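Local coordinates for protein HTH-type transcriptional repressor Rv2887 (Mycobacterium tuberculosis, PDB 5HSM) that represses transcription of a methyltransferase gene and several others by binding promoter DNA as a homodimer, and binds salicylate, para-aminosalicylic acid and gemfibrozil, at residues S46-P51 with E128-A133; L56-C61 with R92-A97; R63-S68 with L112-T117; E75-A80 with Q85-V90. One frame throughout, in Å; residues are numbered along the deposited sequence.

Contact 1: S46-P51 with E128-A133; sequences SAALSP and EAVVRA
L49 reaches across to two valines of the facing helix, V130 and V131. Its CB leaves helix 29-49 at a slant to the partner, and with CG anti to the carbonyl carbon (chi1 -70°) the branched end swings toward helix 118-139. CG comes within 4.1 Å of V131 CG2. One branch then does most of the touching: L49 CD2 sits 3.9 Å from V131 CG2, and at the same distance from V130 CG2. The other branch, CD1, turns to L56 and F59 of helix 56-67. A leucine suits this place because its fork serves two neighbours at once. In the MarR fold, helix 29-49 and helix 118-139 both belong to the largely helical body that joins the two subunits, and their residues meet here near the end of the first helix. Beside the leucine, A48 lets the backbones approach, with its CA only 6.1 Å from V130 CA. A48 CB meets V130 CG2 at 4.1 Å, and V130 CG2 lies 3.7 Å from A48 O. Farther round helix 118-139, E128 points away from this contact. Its OE1 receives R132 NH1 at 3.1 Å, in the plane of the guanidinium and at an N-H...O angle of 151°. V131 also packs on A25 of the second subunit.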
loop_
_atom_site.group_PDB
_atom_site.type_symbol
_atom_site.label_atom_id
_atom_site.label_comp_id
_atom_site.label_asym_id
_atom_site.label_seq_id
_atom_site.Cartn_x
_atom_site.Cartn_y
_atom_site.Cartn_z
ATOM N N SER A 46 -1.047 14.161 -0.164
ATOM C CA SER A 46 -2.117 14.609 -1.044
ATOM C C SER A 46 -2.455 16.104 -0.855
ATOM O O SER A 46 -2.620 16.849 -1.830
ATOM C CB SER A 46 -3.353 13.743 -0.806
ATOM O OG SER A 46 -4.401 14.117 -1.665
ATOM N N ALA A 47 -2.568 16.535 0.401
ATOM C CA ALA A 47 -2.893 17.925 0.702
ATOM C C ALA A 47 -1.774 18.856 0.253
ATOM O O ALA A 47 -2.037 19.978 -0.189
ATOM C CB ALA A 47 -3.161 18.112 2.182
ATOM N N ALA A 48 -0.531 18.394 0.375
ATOM C CA ALA A 48 0.615 19.186 -0.077
ATOM C C ALA A 48 0.656 19.321 -1.599
ATOM O O ALA A 48 1.082 20.352 -2.144
ATOM C CB ALA A 48 1.908 18.569 0.427
ATOM N N LEU A 49 0.219 18.277 -2.290
ATOM C CA LEU A 49 0.218 18.290 -3.758
ATOM C C LEU A 49 -0.954 19.060 -4.359
ATOM O O LEU A 49 -0.868 19.568 -5.479
ATOM C CB LEU A 49 0.190 16.874 -4.287
ATOM C CG LEU A 49 1.494 16.113 -4.045
ATOM C CD1 LEU A 49 1.245 14.652 -4.289
ATOM C CD2 LEU A 49 2.603 16.630 -4.979
ATOM N N SER A 50 -2.055 19.131 -3.623
ATOM C CA SER A 50 -3.257 19.760 -4.173
ATOM C C SER A 50 -3.051 21.178 -4.745
ATOM O O SER A 50 -3.500 21.445 -5.851
ATOM C CB SER A 50 -4.364 19.783 -3.119
ATOM O OG SER A 50 -5.568 20.244 -3.706
ATOM N N PRO A 51 -2.354 22.079 -4.025
ATOM C CA PRO A 51 -2.190 23.428 -4.601
ATOM C C PRO A 51 -1.404 23.453 -5.907
ATOM O O PRO A 51 -1.463 24.442 -6.636
ATOM C CB PRO A 51 -1.415 24.180 -3.519
ATOM C CG PRO A 51 -1.722 23.428 -2.251
ATOM C CD PRO A 51 -1.776 21.998 -2.670
ATOM N N GLU A 128 8.263 17.159 -5.897
ATOM C CA GLU A 128 9.107 16.330 -5.044
ATOM C C GLU A 128 9.468 17.125 -3.789
ATOM O O GLU A 128 9.436 16.593 -2.672
ATOM C CB GLU A 128 10.371 15.859 -5.783
ATOM C CG GLU A 128 11.393 15.164 -4.885
ATOM C CD GLU A 128 10.939 13.809 -4.331
ATOM O OE1 GLU A 128 11.672 13.270 -3.473
ATOM O OE2 GLU A 128 9.879 13.275 -4.738
ATOM N N ALA A 129 9.778 18.406 -3.974
ATOM C CA ALA A 129 10.089 19.247 -2.823
ATOM C C ALA A 129 8.936 19.337 -1.805
ATOM O O ALA A 129 9.155 19.177 -0.586
ATOM C CB ALA A 129 10.488 20.649 -3.295
ATOM N N VAL A 130 7.712 19.585 -2.275
ATOM C CA VAL A 130 6.610 19.684 -1.300
ATOM C C VAL A 130 6.321 18.328 -0.624
ATOM O O VAL A 130 5.894 18.289 0.529
ATOM C CB VAL A 130 5.294 20.247 -1.918
ATOM C CG1 VAL A 130 5.583 21.491 -2.782
ATOM C CG2 VAL A 130 4.539 19.188 -2.689
ATOM N N VAL A 131 6.569 17.221 -1.323
ATOM C CA VAL A 131 6.379 15.906 -0.698
ATOM C C VAL A 131 7.428 15.659 0.404
ATOM O O VAL A 131 7.099 15.164 1.490
ATOM C CB VAL A 131 6.419 14.793 -1.753
ATOM C CG1 VAL A 131 6.439 13.416 -1.103
ATOM C CG2 VAL A 131 5.210 14.919 -2.686
ATOM N N ARG A 132 8.685 16.025 0.146
ATOM C CA ARG A 132 9.708 15.898 1.191
ATOM C C ARG A 132 9.351 16.745 2.417
ATOM O O ARG A 132 9.569 16.328 3.575
ATOM C CB ARG A 132 11.085 16.301 0.658
ATOM C CG ARG A 132 11.537 15.454 -0.527
ATOM C CD ARG A 132 13.026 15.651 -0.837
ATOM N NE ARG A 132 13.859 14.891 0.092
ATOM C CZ ARG A 132 14.102 13.584 -0.019
ATOM N NH1 ARG A 132 13.577 12.888 -1.017
ATOM N NH2 ARG A 132 14.866 12.969 0.873
ATOM N N ALA A 133 8.785 17.929 2.159
ATOM C CA ALA A 133 8.371 18.789 3.259
ATOM C C ALA A 133 7.217 18.146 4.047
ATOM O O ALA A 133 7.202 18.204 5.284
ATOM C CB ALA A 133 7.967 20.173 2.749
#

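Contact 2: L56-C61 with R92-A97; sequences LPEFVC and RKLEDA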
loop_
_atom_site.group_PDB
_atom_site.type_symbol
_atom_site.label_atom_id
_atom_site.label_comp_id
_atom_site.label_asym_id
_atom_site.label_seq_id
_atom_site.Cartn_x
_atom_site.Cartn_y
_atom_site.Cartn_z
ATOM N N LEU A 56 -2.052 12.359 -5.887
ATOM C CA LEU A 56 -0.935 11.469 -5.598
ATOM C C LEU A 56 -0.556 10.561 -6.795
ATOM O O LEU A 56 0.624 10.459 -7.140
ATOM C CB LEU A 56 -1.255 10.645 -4.345
ATOM C CG LEU A 56 -0.087 9.946 -3.659
ATOM C CD1 LEU A 56 1.041 10.920 -3.521
ATOM C CD2 LEU A 56 -0.514 9.462 -2.286
ATOM N N PRO A 57 -1.541 9.906 -7.448
ATOM C CA PRO A 57 -1.148 9.081 -8.603
ATOM C C PRO A 57 -0.530 9.882 -9.763
ATOM O O PRO A 57 0.395 9.407 -10.450
ATOM C CB PRO A 57 -2.472 8.445 -9.036
ATOM C CG PRO A 57 -3.318 8.458 -7.806
ATOM C CD PRO A 57 -2.971 9.728 -7.116
ATOM N N GLU A 58 -1.029 11.095 -9.981
ATOM C CA GLU A 58 -0.439 11.985 -10.976
ATOM C C GLU A 58 1.004 12.306 -10.639
ATOM O O GLU A 58 1.878 12.276 -11.515
ATOM C CB GLU A 58 -1.260 13.283 -11.097
ATOM C CG GLU A 58 -2.565 13.063 -11.834
ATOM C CD GLU A 58 -3.564 14.202 -11.661
ATOM O OE1 GLU A 58 -3.224 15.224 -11.024
ATOM O OE2 GLU A 58 -4.699 14.057 -12.167
ATOM N N PHE A 59 1.265 12.613 -9.369
ATOM C CA PHE A 59 2.636 12.858 -8.949
ATOM C C PHE A 59 3.532 11.631 -9.157
ATOM O O PHE A 59 4.651 11.752 -9.645
ATOM C CB PHE A 59 2.704 13.278 -7.489
ATOM C CG PHE A 59 4.101 13.320 -6.970
ATOM C CD1 PHE A 59 5.014 14.230 -7.490
ATOM C CD2 PHE A 59 4.522 12.430 -6.001
ATOM C CE1 PHE A 59 6.324 14.255 -7.030
ATOM C CE2 PHE A 59 5.823 12.446 -5.535
ATOM C CZ PHE A 59 6.726 13.366 -6.046
ATOM N N VAL A 60 3.046 10.457 -8.779
ATOM C CA VAL A 60 3.827 9.227 -8.966
ATOM C C VAL A 60 4.205 9.027 -10.448
ATOM O O VAL A 60 5.379 8.761 -10.782
ATOM C CB VAL A 60 3.056 8.015 -8.419
ATOM C CG1 VAL A 60 3.739 6.712 -8.801
ATOM C CG2 VAL A 60 2.942 8.119 -6.886
ATOM N N CYS A 61 3.227 9.195 -11.337
ATOM C CA CYS A 61 3.480 9.120 -12.779
ATOM C C CYS A 61 4.516 10.152 -13.245
ATOM O O CYS A 61 5.491 9.820 -13.925
ATOM C CB CYS A 61 2.176 9.314 -13.558
ATOM S SG CYS A 61 2.358 9.325 -15.360
ATOM N N ARG A 92 -3.624 11.284 -19.175
ATOM C CA ARG A 92 -4.501 12.243 -19.845
ATOM C C ARG A 92 -4.606 13.520 -19.020
ATOM O O ARG A 92 -4.457 14.625 -19.548
ATOM C CB ARG A 92 -5.890 11.642 -20.087
ATOM C CG ARG A 92 -6.878 12.595 -20.750
ATOM C CD ARG A 92 -6.353 13.102 -22.089
ATOM N NE ARG A 92 -7.301 13.992 -22.757
ATOM C CZ ARG A 92 -6.985 14.799 -23.766
ATOM N NH1 ARG A 92 -5.740 14.835 -24.227
ATOM N NH2 ARG A 92 -7.913 15.572 -24.312
ATOM N N LYS A 93 -4.851 13.377 -17.720
ATOM C CA LYS A 93 -4.945 14.562 -16.871
ATOM C C LYS A 93 -3.630 15.351 -16.841
ATOM O O LYS A 93 -3.647 16.586 -16.813
ATOM C CB LYS A 93 -5.372 14.178 -15.457
ATOM C CG LYS A 93 -6.850 13.845 -15.359
ATOM C CD LYS A 93 -7.180 13.094 -14.082
ATOM C CE LYS A 93 -8.581 12.498 -14.151
ATOM N NZ LYS A 93 -9.419 13.154 -15.195
ATOM N N LEU A 94 -2.497 14.654 -16.874
ATOM C CA LEU A 94 -1.209 15.349 -16.915
ATOM C C LEU A 94 -0.974 16.052 -18.254
ATOM O O LEU A 94 -0.375 17.132 -18.290
ATOM C CB LEU A 94 -0.064 14.381 -16.621
ATOM C CG LEU A 94 0.070 13.951 -15.158
ATOM C CD1 LEU A 94 1.118 12.857 -15.007
ATOM C CD2 LEU A 94 0.445 15.140 -14.310
ATOM N N GLU A 95 -1.439 15.453 -19.348
ATOM C CA GLU A 95 -1.356 16.110 -20.650
ATOM C C GLU A 95 -2.192 17.381 -20.611
ATOM O O GLU A 95 -1.760 18.441 -21.071
ATOM C CB GLU A 95 -1.846 15.196 -21.776
ATOM C CG GLU A 95 -0.978 13.975 -22.030
ATOM C CD GLU A 95 -1.688 12.927 -22.868
ATOM O OE1 GLU A 95 -2.751 13.251 -23.438
ATOM O OE2 GLU A 95 -1.190 11.781 -22.947
ATOM N N ASP A 96 -3.387 17.266 -20.041
ATOM C CA ASP A 96 -4.296 18.402 -19.915
ATOM C C ASP A 96 -3.662 19.587 -19.197
ATOM O O ASP A 96 -3.983 20.747 -19.487
ATOM C CB ASP A 96 -5.576 17.998 -19.168
ATOM C CG ASP A 96 -6.459 17.075 -19.974
ATOM O OD1 ASP A 96 -6.172 16.880 -21.170
ATOM O OD2 ASP A 96 -7.473 16.588 -19.422
ATOM N N ALA A 97 -2.793 19.290 -18.237
ATOM C CA ALA A 97 -2.131 20.327 -17.456
ATOM C C ALA A 97 -0.846 20.810 -18.128
ATOM O O ALA A 97 -0.146 21.665 -17.589
ATOM C CB ALA A 97 -1.835 19.820 -16.051
#
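L94 lays its two methyl groups against helix 56-67, between E58 and C61, residues one turn apart. The CB of L94 already points toward helix 56-67, and CG anti to the carbonyl carbon (chi1 -74°) leaves both methyls within reach of it. L94 CD1 lies 3.6 Å from the backbone oxygen of E58 and 3.8 Å from C61 SG; CD2 reaches E58 CB at 4.1 Å. Cysteine fits here because it is small and weakly polar: its sulfur packs on the methyl, and the side chain also touches M87, V90 and L91 of helix 84-96. The two helical segments cross at -81°, nearly perpendicular, with their axes 10.4 Å apart. Helix 84-96 is the recognition helix expected of a MarR-type winged helix-turn-helix, and the crossing sets it against helix 56-67, with helix 73-79 coming between them in the chain. At the margin, E58 runs its extended chain out to K93, the two side chains meeting at about a right angle. E58 OE2 touches the aliphatic part of the lysine, 3.3 Å from K93 CD and 3.4 Å from K93 CB. K93 NZ turns off and remains 5.7 Å from E58 OE2, so any attraction between the charges is probably weak and long-range. The other carboxylate oxygen, E58 OE1, accepts a hydrogen bond from T55 N just ahead of the helix.

Contact 3: R63-S68 with L112-T117; sequences RMLSQS and LPATLT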
loop_
_atom_site.group_PDB
_atom_site.type_symbol
_atom_site.label_atom_id
_atom_site.label_comp_id
_atom_site.label_asym_id
_atom_site.label_seq_id
_atom_site.Cartn_x
_atom_site.Cartn_y
_atom_site.Cartn_z
ATOM N N ARG A 63 6.818 11.689 -11.523
ATOM C CA ARG A 63 8.137 11.388 -10.996
ATOM C C ARG A 63 8.796 10.245 -11.775
ATOM O O ARG A 63 9.997 10.298 -12.105
ATOM C CB ARG A 63 8.044 11.045 -9.504
ATOM C CG ARG A 63 9.384 10.755 -8.872
ATOM C CD ARG A 63 9.415 11.177 -7.424
ATOM N NE ARG A 63 10.755 11.066 -6.857
ATOM C CZ ARG A 63 11.737 11.943 -7.069
ATOM N NH1 ARG A 63 11.541 13.006 -7.845
ATOM N NH2 ARG A 63 12.921 11.757 -6.502
ATOM N N MET A 64 8.002 9.222 -12.087
ATOM C CA MET A 64 8.506 8.088 -12.863
ATOM C C MET A 64 9.006 8.531 -14.241
ATOM O O MET A 64 10.066 8.096 -14.710
ATOM C CB MET A 64 7.425 7.022 -13.023
ATOM C CG MET A 64 7.178 6.208 -11.776
ATOM S SD MET A 64 6.177 4.750 -12.105
ATOM C CE MET A 64 4.616 5.483 -12.560
ATOM N N LEU A 65 8.233 9.395 -14.888
ATOM C CA LEU A 65 8.622 9.926 -16.193
ATOM C C LEU A 65 9.797 10.907 -16.138
ATOM O O LEU A 65 10.557 11.033 -17.107
ATOM C CB LEU A 65 7.424 10.598 -16.859
ATOM C CG LEU A 65 6.459 9.621 -17.524
ATOM C CD1 LEU A 65 5.262 10.370 -18.089
ATOM C CD2 LEU A 65 7.184 8.869 -18.628
ATOM N N SER A 66 9.963 11.613 -15.027
ATOM C CA SER A 66 11.136 12.475 -14.918
ATOM C C SER A 66 12.379 11.613 -14.753
ATOM O O SER A 66 13.464 11.977 -15.203
ATOM C CB SER A 66 11.015 13.453 -13.754
ATOM O OG SER A 66 11.124 12.776 -12.526
ATOM N N GLN A 67 12.225 10.466 -14.103
ATOM C CA GLN A 67 13.379 9.581 -13.905
ATOM C C GLN A 67 13.608 8.606 -15.069
ATOM O O GLN A 67 14.688 7.998 -15.200
ATOM C CB GLN A 67 13.215 8.816 -12.587
ATOM C CG GLN A 67 13.487 9.688 -11.367
ATOM C CD GLN A 67 13.047 9.062 -10.057
ATOM O OE1 GLN A 67 12.384 8.024 -10.032
ATOM N NE2 GLN A 67 13.421 9.697 -8.953
ATOM N N SER A 68 12.603 8.458 -15.922
ATOM C CA SER A 68 12.707 7.525 -17.035
ATOM C C SER A 68 11.899 7.976 -18.253
ATOM O O SER A 68 10.853 7.403 -18.549
ATOM C CB SER A 68 12.252 6.133 -16.585
ATOM O OG SER A 68 12.620 5.156 -17.534
ATOM N N LEU A 112 1.035 4.161 -25.318
ATOM C CA LEU A 112 2.021 4.972 -26.026
ATOM C C LEU A 112 3.168 5.392 -25.111
ATOM O O LEU A 112 3.005 5.427 -23.892
ATOM C CB LEU A 112 1.343 6.216 -26.603
ATOM C CG LEU A 112 0.011 5.965 -27.301
ATOM C CD1 LEU A 112 -0.754 7.264 -27.435
ATOM C CD2 LEU A 112 0.228 5.314 -28.666
ATOM N N PRO A 113 4.334 5.716 -25.696
ATOM C CA PRO A 113 5.422 6.316 -24.917
ATOM C C PRO A 113 5.022 7.699 -24.416
ATOM O O PRO A 113 4.231 8.361 -25.084
ATOM C CB PRO A 113 6.572 6.417 -25.928
ATOM C CG PRO A 113 6.208 5.524 -27.037
ATOM C CD PRO A 113 4.723 5.475 -27.093
ATOM N N ALA A 114 5.554 8.127 -23.278
ATOM C CA ALA A 114 5.233 9.450 -22.745
ATOM C C ALA A 114 6.481 10.171 -22.257
ATOM O O ALA A 114 7.454 9.552 -21.813
ATOM C CB ALA A 114 4.216 9.345 -21.621
ATOM N N THR A 115 6.444 11.491 -22.350
ATOM C CA THR A 115 7.548 12.327 -21.911
ATOM C C THR A 115 7.030 13.562 -21.209
ATOM O O THR A 115 5.881 13.968 -21.406
ATOM C CB THR A 115 8.436 12.783 -23.087
ATOM O OG1 THR A 115 7.627 13.445 -24.070
ATOM C CG2 THR A 115 9.134 11.604 -23.723
ATOM N N LEU A 116 7.890 14.171 -20.407
ATOM C CA LEU A 116 7.550 15.429 -19.769
ATOM C C LEU A 116 7.925 16.608 -20.658
ATOM O O LEU A 116 8.911 16.555 -21.410
ATOM C CB LEU A 116 8.264 15.560 -18.432
ATOM C CG LEU A 116 8.070 14.440 -17.415
ATOM C CD1 LEU A 116 8.667 14.901 -16.103
ATOM C CD2 LEU A 116 6.580 14.133 -17.265
ATOM N N THR A 117 7.143 17.676 -20.538
ATOM C CA THR A 117 7.448 18.974 -21.137
ATOM C C THR A 117 8.369 19.736 -20.196
ATOM O O THR A 117 8.635 19.272 -19.084
ATOM C CB THR A 117 6.172 19.792 -21.346
ATOM O OG1 THR A 117 5.539 19.982 -20.072
ATOM C CG2 THR A 117 5.210 19.058 -22.263
#
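This is an apolar contact between the last turns of helix 56-67 and the extended chain, probably the returning arm of the wing, that runs into helix 118-139; no hydrogen bond crosses it. L65 and L116 carry most of it. L65 CD1 meets A114 CB at 3.8 Å, and L65 CD2 lies 3.3 Å from A114 O, close against the carbonyl. Alanine suits this buried place, since a single methyl lets the chain pass near the leucine. L116, two residues farther on, has CG anti to the carbonyl carbon (chi1 -55°) and straddles the helix surface: CD2 is 3.7 Å from L65 CB, and CD1 is 3.6 Å from S66 CB. The hydroxyl of the same serine is turned back to its own helix. S66 OG donates to R63 O at 2.8 Å, tilted 25° from the carbonyl plane and on the same face as Q67 N, which also bonds to that oxygen. R63 itself, a salicylate-binding residue, points away from the contact and forms a salt bridge with D27 of the second subunit. Around the apolar patch, L76 of helix 73-79 and L91 of helix 84-96 cover L65, L91 also touches A114, and A124 and R121 of helix 118-139 border S66 and L116 respectively.

Contact 4: E75-A80 with Q85-V90; sequences ELARHA and QAMNTV
M87 fills the space between the two helices and touches L76, A77 and A80 with successive parts of one flexible side chain. The tight part begins at the backbone: A77 and M87 have their CA atoms 5.5 Å apart, and A77 CB meets M87 CB at 3.7 Å. An alanine suits that position because a bare methyl permits so close an approach. Beyond CB, the methionine sets CG anti to its backbone N (chi1 -175°) and then bends at chi2 and chi3, curling along helix 73-79 instead of extending past it. M87 CG thus rests 3.8 Å from L76 CB, with SD slightly farther from the same carbon at 4.0 Å. The terminal methyl is shared, M87 CE lying 3.6 Å from L76 O and 3.9 Å from A80 CB. The outward side is looser and polar. Q85, N88 and T89 are exposed on helix 84-96, and R78 and H79 on the other helix. T89 OG1 turns back to donate to Q85 O at 3.2 Å, approaching from the face opposite to T89 N, while N88 OD1 bonds to S73 OG at the start of helix 73-79. Helices 73-79 and 84-96, joined by a short turn, form the helix-turn-helix of the MarR-type domain; in this family the second is the one expected to enter the DNA major groove.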
loop_
_atom_site.group_PDB
_atom_site.type_symbol
_atom_site.label_atom_id
_atom_site.label_comp_id
_atom_site.label_asym_id
_atom_site.label_seq_id
_atom_site.Cartn_x
_atom_site.Cartn_y
_atom_site.Cartn_z
ATOM N N GLU A 75 4.083 0.286 -19.106
ATOM C CA GLU A 75 5.266 0.202 -18.260
ATOM C C GLU A 75 5.073 0.937 -16.944
ATOM O O GLU A 75 5.390 0.427 -15.853
ATOM C CB GLU A 75 6.493 0.754 -19.012
ATOM C CG GLU A 75 6.853 -0.156 -20.185
ATOM C CD GLU A 75 7.739 0.446 -21.246
ATOM O OE1 GLU A 75 7.886 -0.224 -22.290
ATOM O OE2 GLU A 75 8.306 1.535 -21.037
ATOM N N LEU A 76 4.596 2.168 -17.067
ATOM C CA LEU A 76 4.286 3.009 -15.926
ATOM C C LEU A 76 3.266 2.343 -15.009
ATOM O O LEU A 76 3.400 2.373 -13.787
ATOM C CB LEU A 76 3.749 4.363 -16.410
ATOM C CG LEU A 76 4.751 5.253 -17.141
ATOM C CD1 LEU A 76 3.996 6.290 -17.957
ATOM C CD2 LEU A 76 5.666 5.927 -16.127
ATOM N N ALA A 77 2.242 1.750 -15.617
ATOM C CA ALA A 77 1.159 1.116 -14.877
ATOM C C ALA A 77 1.667 -0.088 -14.094
ATOM O O ALA A 77 1.209 -0.336 -12.973
ATOM C CB ALA A 77 0.034 0.700 -15.825
ATOM N N ARG A 78 2.602 -0.833 -14.688
ATOM C CA ARG A 78 3.199 -1.984 -14.010
ATOM C C ARG A 78 4.103 -1.532 -12.872
ATOM O O ARG A 78 4.052 -2.101 -11.788
ATOM C CB ARG A 78 3.964 -2.883 -14.991
ATOM C CG ARG A 78 3.046 -3.707 -15.876
ATOM C CD ARG A 78 3.835 -4.780 -16.596
ATOM N NE ARG A 78 3.744 -4.684 -18.045
ATOM C CZ ARG A 78 4.787 -4.631 -18.858
ATOM N NH1 ARG A 78 6.011 -4.647 -18.375
ATOM N NH2 ARG A 78 4.605 -4.556 -20.161
ATOM N N HIS A 79 4.881 -0.474 -13.085
ATOM C CA HIS A 79 5.763 0.001 -12.022
ATOM C C HIS A 79 4.981 0.612 -10.858
ATOM O O HIS A 79 5.410 0.535 -9.705
ATOM C CB HIS A 79 6.765 1.012 -12.577
ATOM C CG HIS A 79 7.711 0.430 -13.579
ATOM N ND1 HIS A 79 8.661 1.189 -14.234
ATOM C CD2 HIS A 79 7.864 -0.835 -14.037
ATOM C CE1 HIS A 79 9.351 0.417 -15.052
ATOM N NE2 HIS A 79 8.888 -0.816 -14.954
ATOM N N ALA A 80 3.832 1.210 -11.157
ATOM C CA ALA A 80 3.013 1.814 -10.113
ATOM C C ALA A 80 2.041 0.811 -9.514
ATOM O O ALA A 80 1.296 1.149 -8.603
ATOM C CB ALA A 80 2.246 3.033 -10.652
ATOM N N GLN A 85 -5.499 1.188 -17.573
ATOM C CA GLN A 85 -6.578 2.151 -17.770
ATOM C C GLN A 85 -6.434 3.347 -16.828
ATOM O O GLN A 85 -6.584 4.508 -17.240
ATOM C CB GLN A 85 -7.938 1.473 -17.569
ATOM C CG GLN A 85 -8.265 0.389 -18.601
ATOM C CD GLN A 85 -7.657 -0.971 -18.268
ATOM O OE1 GLN A 85 -6.978 -1.133 -17.254
ATOM N NE2 GLN A 85 -7.902 -1.954 -19.130
ATOM N N ALA A 86 -6.136 3.056 -15.564
ATOM C CA ALA A 86 -5.949 4.091 -14.557
ATOM C C ALA A 86 -4.734 4.954 -14.899
ATOM O O ALA A 86 -4.752 6.182 -14.718
ATOM C CB ALA A 86 -5.792 3.474 -13.186
ATOM N N MET A 87 -3.680 4.315 -15.398
ATOM C CA MET A 87 -2.494 5.070 -15.784
ATOM C C MET A 87 -2.800 5.944 -16.993
ATOM O O MET A 87 -2.336 7.076 -17.064
ATOM C CB MET A 87 -1.313 4.149 -16.085
ATOM C CG MET A 87 -0.023 4.908 -16.365
ATOM S SD MET A 87 0.389 6.035 -15.021
ATOM C CE MET A 87 0.789 4.869 -13.721
ATOM N N ASN A 88 -3.569 5.417 -17.945
ATOM C CA ASN A 88 -3.985 6.204 -19.102
ATOM C C ASN A 88 -4.733 7.450 -18.662
ATOM O O ASN A 88 -4.505 8.536 -19.195
ATOM C CB ASN A 88 -4.866 5.384 -20.047
ATOM C CG ASN A 88 -4.083 4.342 -20.823
ATOM O OD1 ASN A 88 -2.884 4.489 -21.046
ATOM N ND2 ASN A 88 -4.766 3.285 -21.252
ATOM N N THR A 89 -5.627 7.289 -17.689
ATOM C CA THR A 89 -6.348 8.430 -17.133
ATOM C C THR A 89 -5.404 9.462 -16.503
ATOM O O THR A 89 -5.524 10.667 -16.750
ATOM C CB THR A 89 -7.370 7.977 -16.085
ATOM O OG1 THR A 89 -8.350 7.141 -16.716
ATOM C CG2 THR A 89 -8.059 9.180 -15.446
ATOM N N VAL A 90 -4.472 8.978 -15.687
ATOM C CA VAL A 90 -3.495 9.849 -15.047
ATOM C C VAL A 90 -2.703 10.631 -16.094
ATOM O O VAL A 90 -2.513 11.851 -15.985
ATOM C CB VAL A 90 -2.532 9.031 -14.151
ATOM C CG1 VAL A 90 -1.334 9.863 -13.769
ATOM C CG2 VAL A 90 -3.261 8.540 -12.903
#

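Helix 56-67 connects the four contacts. It supplies one segment each to contacts 2 and 3, centres about 11 Å apart, and its F59 packs on L49 and V131 of contact 1; contacts 1 and 2 have centres about 14 Å apart. Contacts 2 and 4, about 10 Å between centres, meet where C61 SG lies 3.8 Å from M87 SD; M64 and L65 tie contact 3 to L76 of contact 4. Contacts 1 and 4 do not touch, their nearest atoms being about 11 Å apart. The salicylate-binding R63 joins contacts 1 and 3 by a salt bridge of 3.2 Å from R63 NE to E128 OE2, and the side chain of V131 is about 6 Å from that of D135, the other binding residue. Salicylate and para-aminosalicylic acid stabilise a conformation incompatible with DNA binding.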